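Local coordinates for restriction endonuclease R.BpuJI (Bacillus pumilus, PDB 5HNF), which probably acts as a DNA-cutting endonuclease and is represented here by its N-terminal DNA-binding domain, in complex with chemically modified DNA, at residues 11-16 with 167-172; 135-140 with 252-257; 158-163 with 229-234. All coordinates share one frame; numbering follows the deposited sequence.

Contact 1. Residues 11-16 with 167-172. With nucleotides of chain B.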
loop_
_atom_site.group_PDB
_atom_site.type_symbol
_atom_site.label_atom_id
_atom_site.label_comp_id
_atom_site.label_asym_id
_atom_site.label_seq_id
_atom_site.Cartn_x
_atom_site.Cartn_y
_atom_site.Cartn_z
ATOM N N GLN A 11 -10.543 5.949 16.092
ATOM C CA GLN A 11 -9.385 6.140 15.223
ATOM C C GLN A 11 -8.349 5.039 15.426
ATOM O O GLN A 11 -8.171 4.503 16.520
ATOM C CB GLN A 11 -8.753 7.512 15.480
ATOM C CG GLN A 11 -9.590 8.695 15.026
ATOM C CD GLN A 11 -9.447 8.986 13.532
ATOM O OE1 GLN A 11 -8.392 9.417 13.076
ATOM N NE2 GLN A 11 -10.516 8.771 12.782
ATOM N N PHE A 12 -7.662 4.685 14.348
ATOM C CA PHE A 12 -6.703 3.613 14.423
ATOM C C PHE A 12 -5.602 3.863 13.421
ATOM O O PHE A 12 -5.854 3.900 12.212
ATOM C CB PHE A 12 -7.374 2.264 14.153
ATOM C CG PHE A 12 -6.449 1.092 14.309
ATOM C CD1 PHE A 12 -5.656 0.688 13.256
ATOM C CD2 PHE A 12 -6.376 0.395 15.508
ATOM C CE1 PHE A 12 -4.791 -0.366 13.393
ATOM C CE2 PHE A 12 -5.516 -0.687 15.638
ATOM C CZ PHE A 12 -4.737 -1.070 14.572
ATOM N N ARG A 13 -4.381 4.052 13.906
ATOM C CA ARG A 13 -3.249 4.190 12.978
ATOM C C ARG A 13 -2.858 2.856 12.361
ATOM O O ARG A 13 -2.555 1.875 13.060
ATOM C CB ARG A 13 -2.055 4.811 13.703
ATOM C CG ARG A 13 -0.838 5.103 12.814
ATOM C CD ARG A 13 0.218 5.862 13.639
ATOM N NE ARG A 13 1.365 6.240 12.816
ATOM C CZ ARG A 13 2.481 5.525 12.675
ATOM N NH1 ARG A 13 2.664 4.343 13.311
ATOM N NH2 ARG A 13 3.431 6.006 11.895
ATOM N N CYS A 14 -2.820 2.844 11.032
ATOM C CA CYS A 14 -2.619 1.623 10.284
ATOM C C CYS A 14 -1.660 1.921 9.135
ATOM O O CYS A 14 -2.065 2.464 8.099
ATOM C CB CYS A 14 -3.961 1.099 9.790
ATOM S SG CYS A 14 -3.864 -0.525 8.935
ATOM N N THR A 15 -0.385 1.604 9.312
ATOM C CA THR A 15 0.618 2.069 8.354
ATOM C C THR A 15 0.858 1.147 7.178
ATOM O O THR A 15 0.424 -0.022 7.132
ATOM C CB THR A 15 1.994 2.295 8.994
ATOM O OG1 THR A 15 2.477 1.050 9.510
ATOM C CG2 THR A 15 1.906 3.333 10.133
ATOM N N ILE A 16 1.549 1.740 6.221
ATOM C CA ILE A 16 2.248 1.003 5.177
ATOM C C ILE A 16 3.710 1.412 5.311
ATOM O O ILE A 16 4.030 2.439 5.952
ATOM C CB ILE A 16 1.710 1.295 3.750
ATOM C CG1 ILE A 16 1.977 2.751 3.333
ATOM C CG2 ILE A 16 0.202 0.965 3.658
ATOM C CD1 ILE A 16 2.063 2.913 1.771
ATOM N N VAL A 167 -11.407 7.716 6.459
ATOM C CA VAL A 167 -11.200 6.436 5.805
ATOM C C VAL A 167 -9.941 5.748 6.338
ATOM O O VAL A 167 -10.053 4.755 7.065
ATOM C CB VAL A 167 -11.109 6.600 4.284
ATOM C CG1 VAL A 167 -10.920 5.251 3.623
ATOM C CG2 VAL A 167 -12.379 7.242 3.756
ATOM N N LEU A 168 -8.749 6.259 5.995
ATOM C CA LEU A 168 -7.527 5.475 6.216
ATOM C C LEU A 168 -7.068 5.406 7.674
ATOM O O LEU A 168 -6.203 4.580 8.005
ATOM C CB LEU A 168 -6.374 5.997 5.337
ATOM C CG LEU A 168 -6.581 5.641 3.864
ATOM C CD1 LEU A 168 -5.478 6.246 2.974
ATOM C CD2 LEU A 168 -6.564 4.102 3.715
ATOM N N ASN A 169 -7.651 6.229 8.553
ATOM C CA ASN A 169 -7.355 6.163 9.990
ATOM C C ASN A 169 -8.606 5.867 10.818
ATOM O O ASN A 169 -8.593 6.045 12.043
ATOM C CB ASN A 169 -6.724 7.483 10.493
ATOM C CG ASN A 169 -5.702 7.256 11.581
ATOM O OD1 ASN A 169 -4.614 6.767 11.334
ATOM N ND2 ASN A 169 -6.047 7.663 12.813
ATOM N N SER A 170 -9.702 5.483 10.158
ATOM C CA SER A 170 -10.952 5.166 10.845
ATOM C C SER A 170 -11.042 3.681 11.125
ATOM O O SER A 170 -11.035 2.879 10.206
ATOM C CB SER A 170 -12.168 5.627 10.026
ATOM O OG SER A 170 -13.345 4.905 10.361
ATOM N N LEU A 171 -11.143 3.314 12.403
ATOM C CA LEU A 171 -11.225 1.900 12.756
ATOM C C LEU A 171 -12.386 1.183 12.053
ATOM O O LEU A 171 -12.203 0.108 11.478
ATOM C CB LEU A 171 -11.346 1.747 14.281
ATOM C CG LEU A 171 -11.460 0.289 14.743
ATOM C CD1 LEU A 171 -10.196 -0.544 14.441
ATOM C CD2 LEU A 171 -11.802 0.277 16.245
ATOM N N GLN A 172 -13.571 1.790 12.061
ATOM C CA GLN A 172 -14.734 1.101 11.547
ATOM C C GLN A 172 -14.635 0.891 10.051
ATOM O O GLN A 172 -15.035 -0.156 9.567
ATOM C CB GLN A 172 -16.002 1.870 11.886
ATOM C CG GLN A 172 -16.235 1.918 13.392
ATOM C CD GLN A 172 -17.549 2.540 13.740
ATOM O OE1 GLN A 172 -18.179 3.187 12.909
ATOM N NE2 GLN A 172 -17.980 2.353 14.989
ATOM P P DC B 6 6.014 2.595 14.131
ATOM O OP1 DC B 6 5.574 2.536 15.571
ATOM O OP2 DC B 6 4.969 2.675 13.103
ATOM O "O5'" DC B 6 7.048 3.816 13.974
ATOM C "C5'" DC B 6 8.126 3.985 14.889
ATOM C "C4'" DC B 6 8.984 5.172 14.501
ATOM O "O4'" DC B 6 9.784 4.800 13.336
ATOM C "C3'" DC B 6 8.237 6.459 14.073
ATOM O "O3'" DC B 6 8.978 7.539 14.558
ATOM C "C2'" DC B 6 8.355 6.422 12.546
ATOM C "C1'" DC B 6 9.777 5.880 12.449
ATOM N N1 DC B 6 10.153 5.337 11.159
ATOM C C2 DC B 6 11.493 5.424 10.769
ATOM O O2 DC B 6 12.273 6.015 11.483
ATOM N N3 DC B 6 11.880 4.908 9.594
ATOM C C4 DC B 6 11.005 4.250 8.834
ATOM N N4 DC B 6 11.465 3.725 7.687
ATOM C C5 DC B 6 9.625 4.116 9.211
ATOM C C6 DC B 6 9.242 4.666 10.392
HETATM O O HOH W 1 -3.632 5.164 9.474
HETATM O O HOH W 2 -4.024 3.575 6.490
#

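Contact 2. Residues 135-140 with 252-257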
loop_
_atom_site.group_PDB
_atom_site.type_symbol
_atom_site.label_atom_id
_atom_site.label_comp_id
_atom_site.label_asym_id
_atom_site.label_seq_id
_atom_site.Cartn_x
_atom_site.Cartn_y
_atom_site.Cartn_z
ATOM N N LYS A 135 -9.393 -6.623 14.255
ATOM C CA LYS A 135 -10.306 -7.132 13.221
ATOM C C LYS A 135 -10.313 -6.265 11.964
ATOM O O LYS A 135 -11.340 -6.088 11.312
ATOM C CB LYS A 135 -11.727 -7.274 13.777
ATOM C CG LYS A 135 -11.787 -8.282 14.928
ATOM C CD LYS A 135 -13.158 -8.361 15.579
ATOM C CE LYS A 135 -13.172 -9.448 16.654
ATOM N NZ LYS A 135 -12.028 -9.306 17.593
ATOM N N ILE A 136 -9.147 -5.750 11.611
ATOM C CA ILE A 136 -9.009 -4.986 10.382
ATOM C C ILE A 136 -9.150 -5.926 9.176
ATOM O O ILE A 136 -8.614 -7.030 9.163
ATOM C CB ILE A 136 -7.671 -4.237 10.367
ATOM C CG1 ILE A 136 -7.686 -3.197 11.487
ATOM C CG2 ILE A 136 -7.403 -3.587 9.012
ATOM C CD1 ILE A 136 -6.429 -2.451 11.608
ATOM N N GLN A 137 -9.938 -5.506 8.192
ATOM C CA GLN A 137 -10.044 -6.254 6.936
ATOM C C GLN A 137 -10.629 -5.354 5.871
ATOM O O GLN A 137 -11.826 -5.102 5.830
ATOM C CB GLN A 137 -10.863 -7.544 7.094
ATOM C CG GLN A 137 -12.049 -7.513 8.003
ATOM C CD GLN A 137 -12.728 -8.877 8.069
ATOM O OE1 GLN A 137 -12.372 -9.802 7.327
ATOM N NE2 GLN A 137 -13.713 -9.002 8.939
ATOM N N ILE A 138 -9.757 -4.882 4.978
ATOM C CA ILE A 138 -10.159 -3.908 3.957
ATOM C C ILE A 138 -9.239 -4.006 2.747
ATOM O O ILE A 138 -8.030 -4.254 2.862
ATOM C CB ILE A 138 -10.146 -2.453 4.498
ATOM C CG1 ILE A 138 -10.750 -1.491 3.459
ATOM C CG2 ILE A 138 -8.761 -2.030 4.952
ATOM C CD1 ILE A 138 -11.006 -0.092 3.996
ATOM N N ARG A 139 -9.840 -3.820 1.585
ATOM C CA ARG A 139 -9.080 -3.545 0.375
ATOM C C ARG A 139 -9.139 -2.031 0.215
ATOM O O ARG A 139 -10.111 -1.499 -0.335
ATOM C CB ARG A 139 -9.676 -4.258 -0.857
ATOM C CG ARG A 139 -9.936 -5.748 -0.669
ATOM C CD ARG A 139 -10.316 -6.360 -2.021
ATOM N NE ARG A 139 -10.784 -7.728 -1.887
ATOM C CZ ARG A 139 -10.755 -8.626 -2.862
ATOM N NH1 ARG A 139 -10.255 -8.299 -4.048
ATOM N NH2 ARG A 139 -11.234 -9.856 -2.648
ATOM N N GLN A 140 -8.121 -1.326 0.700
ATOM C CA GLN A 140 -8.263 0.100 0.852
ATOM C C GLN A 140 -8.343 0.882 -0.443
ATOM O O GLN A 140 -8.984 1.922 -0.465
ATOM C CB GLN A 140 -7.151 0.690 1.753
ATOM C CG GLN A 140 -5.762 0.813 1.156
ATOM C CD GLN A 140 -4.922 -0.396 1.429
ATOM O OE1 GLN A 140 -5.401 -1.548 1.367
ATOM N NE2 GLN A 140 -3.629 -0.161 1.666
ATOM N N ASN A 252 -15.603 -6.005 -0.698
ATOM C CA ASN A 252 -15.103 -7.383 -0.691
ATOM C C ASN A 252 -14.153 -7.626 0.467
ATOM O O ASN A 252 -13.300 -6.791 0.736
ATOM C CB ASN A 252 -14.346 -7.704 -1.975
ATOM C CG ASN A 252 -15.249 -7.950 -3.153
ATOM O OD1 ASN A 252 -15.972 -7.057 -3.597
ATOM N ND2 ASN A 252 -15.183 -9.158 -3.700
ATOM N N LYS A 253 -14.253 -8.782 1.114
ATOM C CA LYS A 253 -13.237 -9.152 2.081
ATOM C C LYS A 253 -11.914 -9.240 1.350
ATOM O O LYS A 253 -11.909 -9.521 0.154
ATOM C CB LYS A 253 -13.566 -10.484 2.747
ATOM C CG LYS A 253 -14.786 -10.442 3.659
ATOM C CD LYS A 253 -14.500 -9.690 4.945
ATOM C CE LYS A 253 -15.772 -9.448 5.753
ATOM N NZ LYS A 253 -16.663 -8.437 5.103
ATOM N N PRO A 254 -10.795 -8.975 2.048
ATOM C CA PRO A 254 -9.467 -9.148 1.438
ATOM C C PRO A 254 -9.315 -10.519 0.807
ATOM O O PRO A 254 -9.807 -11.507 1.336
ATOM C CB PRO A 254 -8.507 -9.012 2.621
ATOM C CG PRO A 254 -9.224 -8.139 3.574
ATOM C CD PRO A 254 -10.702 -8.446 3.424
ATOM N N GLU A 255 -8.635 -10.568 -0.336
ATOM C CA GLU A 255 -8.417 -11.819 -1.028
ATOM C C GLU A 255 -7.525 -12.735 -0.205
ATOM O O GLU A 255 -7.740 -13.937 -0.151
ATOM C CB GLU A 255 -7.786 -11.553 -2.392
ATOM C CG GLU A 255 -7.732 -12.764 -3.285
ATOM C CD GLU A 255 -9.108 -13.187 -3.767
ATOM O OE1 GLU A 255 -9.986 -12.310 -3.952
ATOM O OE2 GLU A 255 -9.307 -14.404 -3.957
ATOM N N PHE A 256 -6.536 -12.149 0.455
ATOM C CA PHE A 256 -5.656 -12.924 1.318
ATOM C C PHE A 256 -6.219 -12.874 2.739
ATOM O O PHE A 256 -6.408 -11.805 3.296
ATOM C CB PHE A 256 -4.222 -12.387 1.243
ATOM C CG PHE A 256 -3.261 -13.041 2.200
ATOM C CD1 PHE A 256 -2.604 -14.209 1.850
ATOM C CD2 PHE A 256 -2.963 -12.440 3.416
ATOM C CE1 PHE A 256 -1.706 -14.804 2.732
ATOM C CE2 PHE A 256 -2.056 -13.024 4.281
ATOM C CZ PHE A 256 -1.443 -14.192 3.943
ATOM N N ASN A 257 -6.497 -14.053 3.287
ATOM C CA ASN A 257 -7.126 -14.207 4.589
ATOM C C ASN A 257 -6.107 -14.361 5.705
ATOM O O ASN A 257 -5.606 -15.449 5.932
ATOM C CB ASN A 257 -8.049 -15.420 4.561
ATOM C CG ASN A 257 -8.743 -15.641 5.881
ATOM O OD1 ASN A 257 -8.803 -14.739 6.708
ATOM N ND2 ASN A 257 -9.276 -16.853 6.087
HETATM O O HOH W 3 -13.751 -5.644 3.911
HETATM O O HOH W 4 -12.693 -4.153 1.204
HETATM O O HOH W 5 -9.353 -10.264 -5.970
#

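Contact 3. Residues 158-163 with 229-234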
loop_
_atom_site.group_PDB
_atom_site.type_symbol
_atom_site.label_atom_id
_atom_site.label_comp_id
_atom_site.label_asym_id
_atom_site.label_seq_id
_atom_site.Cartn_x
_atom_site.Cartn_y
_atom_site.Cartn_z
ATOM N N LEU A 158 -13.088 15.990 -1.861
ATOM C CA LEU A 158 -12.471 15.569 -0.613
ATOM C C LEU A 158 -11.021 15.996 -0.511
ATOM O O LEU A 158 -10.296 16.002 -1.502
ATOM C CB LEU A 158 -12.548 14.057 -0.454
ATOM C CG LEU A 158 -13.937 13.449 -0.560
ATOM C CD1 LEU A 158 -13.851 11.955 -0.276
ATOM C CD2 LEU A 158 -14.897 14.126 0.417
ATOM N N SER A 159 -10.587 16.352 0.692
ATOM C CA SER A 159 -9.180 16.664 0.903
ATOM C C SER A 159 -8.402 15.430 1.331
ATOM O O SER A 159 -8.985 14.407 1.653
ATOM C CB SER A 159 -9.033 17.740 1.975
ATOM O OG SER A 159 -9.411 17.210 3.249
ATOM N N LYS A 160 -7.086 15.556 1.365
ATOM C CA LYS A 160 -6.226 14.515 1.935
ATOM C C LYS A 160 -6.597 14.262 3.412
ATOM O O LYS A 160 -6.601 13.117 3.882
ATOM C CB LYS A 160 -4.739 14.904 1.804
ATOM C CG LYS A 160 -4.221 14.882 0.368
ATOM C CD LYS A 160 -2.773 15.371 0.247
ATOM C CE LYS A 160 -2.589 16.795 0.755
ATOM N NZ LYS A 160 -1.186 17.295 0.578
ATOM N N ASP A 161 -6.900 15.335 4.151
ATOM C CA ASP A 161 -7.312 15.190 5.549
ATOM C C ASP A 161 -8.633 14.427 5.688
ATOM O O ASP A 161 -8.798 13.641 6.628
ATOM C CB ASP A 161 -7.436 16.558 6.228
ATOM C CG ASP A 161 -6.085 17.227 6.469
ATOM O OD1 ASP A 161 -5.126 16.550 6.893
ATOM O OD2 ASP A 161 -5.981 18.452 6.248
ATOM N N ASP A 162 -9.584 14.682 4.791
ATOM C CA ASP A 162 -10.814 13.894 4.764
ATOM C C ASP A 162 -10.525 12.402 4.567
ATOM O O ASP A 162 -11.093 11.549 5.242
ATOM C CB ASP A 162 -11.743 14.349 3.643
ATOM C CG ASP A 162 -12.331 15.717 3.878
ATOM O OD1 ASP A 162 -12.616 16.094 5.051
ATOM O OD2 ASP A 162 -12.559 16.400 2.856
ATOM N N ILE A 163 -9.716 12.063 3.563
ATOM C CA ILE A 163 -9.408 10.662 3.339
ATOM C C ILE A 163 -8.715 10.086 4.570
ATOM O O ILE A 163 -9.006 8.965 4.979
ATOM C CB ILE A 163 -8.547 10.483 2.077
ATOM C CG1 ILE A 163 -9.322 11.003 0.860
ATOM C CG2 ILE A 163 -8.191 9.014 1.880
ATOM C CD1 ILE A 163 -10.517 10.188 0.514
ATOM N N ASP A 229 -4.257 17.312 -6.121
ATOM C CA ASP A 229 -4.241 18.681 -6.607
ATOM C C ASP A 229 -4.290 19.616 -5.396
ATOM O O ASP A 229 -5.374 19.941 -4.889
ATOM C CB ASP A 229 -5.409 18.916 -7.559
ATOM C CG ASP A 229 -5.388 20.302 -8.174
ATOM O OD1 ASP A 229 -4.307 20.929 -8.171
ATOM O OD2 ASP A 229 -6.442 20.762 -8.664
ATOM N N GLY A 230 -3.121 20.022 -4.917
ATOM C CA GLY A 230 -3.059 20.838 -3.719
ATOM C C GLY A 230 -3.545 20.060 -2.511
ATOM O O GLY A 230 -2.953 19.050 -2.133
ATOM N N ASN A 231 -4.632 20.514 -1.899
ATOM C CA ASN A 231 -5.152 19.795 -0.743
ATOM C C ASN A 231 -6.121 18.683 -1.146
ATOM O O ASN A 231 -6.500 17.852 -0.329
ATOM C CB ASN A 231 -5.847 20.753 0.215
ATOM C CG ASN A 231 -5.738 20.304 1.644
ATOM O OD1 ASN A 231 -4.706 19.782 2.056
ATOM N ND2 ASN A 231 -6.810 20.477 2.410
ATOM N N LEU A 232 -6.517 18.662 -2.410
ATOM C CA LEU A 232 -7.660 17.850 -2.807
ATOM C C LEU A 232 -7.243 16.587 -3.515
ATOM O O LEU A 232 -6.187 16.541 -4.127
ATOM C CB LEU A 232 -8.584 18.643 -3.722
ATOM C CG LEU A 232 -9.181 19.915 -3.123
ATOM C CD1 LEU A 232 -10.033 20.637 -4.175
ATOM C CD2 LEU A 232 -9.995 19.571 -1.867
ATOM N N VAL A 233 -8.091 15.570 -3.437
ATOM C CA VAL A 233 -7.848 14.307 -4.102
ATOM C C VAL A 233 -8.950 14.155 -5.131
ATOM O O VAL A 233 -10.123 14.187 -4.788
ATOM C CB VAL A 233 -7.858 13.115 -3.119
ATOM C CG1 VAL A 233 -7.647 11.799 -3.883
ATOM C CG2 VAL A 233 -6.777 13.277 -2.070
ATOM N N LYS A 234 -8.561 13.981 -6.391
ATOM C CA LYS A 234 -9.509 13.991 -7.499
ATOM C C LYS A 234 -9.293 12.771 -8.393
ATOM O O LYS A 234 -8.156 12.394 -8.700
ATOM C CB LYS A 234 -9.350 15.262 -8.342
ATOM C CG LYS A 234 -9.527 16.562 -7.568
ATOM C CD LYS A 234 -9.306 17.742 -8.498
ATOM C CE LYS A 234 -9.417 19.070 -7.772
ATOM N NZ LYS A 234 -9.296 20.203 -8.734
HETATM O O HOH W 6 -12.629 14.582 -4.182
HETATM O O HOH W 7 -0.152 17.899 -2.647
HETATM O O HOH W 8 -7.643 20.181 5.497
HETATM O O HOH W 9 -5.570 17.980 3.547
#

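Contact 1. Residues 11-16 with 167-172
Gln-11 bends its side chain back over Asn-169, so that the two chains cross at about a right angle with their amide planes 45° apart. Asn-169 ND2 donates to Gln-11 OE1 (2.9 Å), leaving close to its own amide plane but arriving from above the carbonyl plane of the glutamine. The NE2 end is held by Pro-8 O and Tyr-165 O. One residue on, Phe-12 N donates to Asn-169 O (2.8 Å, 163°), part of the single backbone bridge between Gln-11 and Ser-170. Phe-12 CB rests 4.0 Å from Leu-171 CD1; with CG anti to the backbone N (chi1 -176°) the ring leads away from 167-172, and Leu-171 CD1 meets it obliquely. The straight chain of Arg-13 leads away toward the nucleic acid: its NH1 bonds OP2 of DC6 of chain B at 2.9 Å, near the guanidinium plane, while Tyr-208 O accepts from NE and the Tyr-208 ring makes a cation-pi contact. At Cys-14 the link turns to water. Cys-14 N donates to a water (2.9 Å) lying 2.6 Å from Asn-169 OD1, and a second water connects Cys-14 O with Leu-168 O. The loop segment 11-16 is thereby fastened to the junction of helices 160-168 and 171-174; Phe-12 and Cys-14 reach helix 125-133, and Leu-168 packs on helices 140-153 and 206-222.

Contact 2. Residues 135-140 with 252-257
Two loops of the DNA-binding domain, one between helices 125-133 and 140-153 and one between helices 240-247 and 266-281, are joined where an arginine side chain donates twice to a single backbone carbonyl. Arg-139, at the N-cap position of helix 140-153, supplies it: NE and NH2 both donate to Lys-253 O, with Arg-139 NE 2.9 Å and Arg-139 NH2 2.9 Å from that oxygen. Because NE and one terminal nitrogen do the gripping it is side-on, and the oxygen lies in the guanidinium plane; NH2 approaches almost in line with the C=O bond (165°), whereas NE comes from above the carbonyl plane. Arg-139 NH2 also forms a salt bridge with Glu-255 OE1 at 3.0 Å. There the carboxylate is met on its anti side, its plane nearly perpendicular to the guanidinium (88°), and the bond is tilted from both planes, unlike the in-plane grip on Lys-253 O. Opposite faces of the flat group are covered by Asn-252 CB, 3.6 Å from Arg-139 NE, and by the backbone N of Glu-255. These contacts fix both the position and the rotation of the guanidinium.

Next to the grip, Pro-254 sets CG and CD against the other loop, CD lying 3.8 Å from Gln-137 CB. The glutamine holds CG between its backbone N and carbonyl carbon (chi1 37°), and from there the extended chain lays its amide across the methylenes of Lys-253. Water also links Arg-139 N with Asn-252 O. Another water adds a second link beside the salt bridge: it accepts from Arg-139 NH1 at 2.9 Å and donates to Glu-255 OE1 at 2.9 Å.

Contact 3. Residues 158-163 with 229-234
Ser-159 and Leu-232 form an antiparallel non-hydrogen-bonded pair, their CA atoms 4.2 Å apart and their side chains diverging. The backbone bonds that flank the pair are Val-233 N to Leu-158 O (3.0 Å) and Lys-160 N to Asn-231 O (2.9 Å), both meeting the carbonyl nearly head-on. Beyond the first, a water bridges Leu-158 N and Val-233 O. Segment 229-234 is shaped by a type II' turn from Asp-229 to Leu-232, in which Gly-230 has a positive phi (66°). Segment 158-163 passes directly into a helix through a capping box: Asp-162 N donates to Ser-159 OG (3.0 Å) and Ser-159 N to Asp-162 OD2 (2.9 Å), an oxygen that also meets Arg-191 in a salt bridge.

Among the side chains, Lys-160 crosses Val-233 at about a right angle, its CG 3.9 Å from Val-233 CG2. A bend at chi3 (-59°) then carries CE toward the turn, within 3.7 Å of Gly-230 O, and leaves NZ in a weak, long ion pair with a DNA phosphate. Cut back to an alanine, the residue would lack both the CG methylene and the ammonium, which is likely to open a gap beside Val-233 CG2 and to leave the phosphate without this distant positive partner. Asn-231 lays its amide beside Ser-159, ND2 being 3.6 Å from CB, and two waters join this amide to Asp-161.

Strand 158-159, running straight into helix 160-168, pairs with the hairpin 226-229/232-235, an arrangement consistent with a winged-helix fold in which the hairpin would be the wing.

In the fold
From the N terminus, the loop 11-16 is the first segment met, and contact 1 joins it to 167-172, closing about 150 residues. Before that closure, the chain passes 135-140, the start of contact 2, and 158-163, the start of contact 3. Contact 1 therefore crosses both, while contact 3 is nested within the loop that contact 2 closes at 252-257. Contacts 1 and 2 touch, chiefly through Phe-12 against Ile-136. Contacts 1 and 3 share helix 160-168, one at each end. Contacts 2 and 3 stay about 8 Å apart at their nearest atoms. Together they tie the N-terminal arm, the sheet of 158-159, 232-235 and 226-229 and the loop before helix 266-281 around helices 140-153 and 160-168.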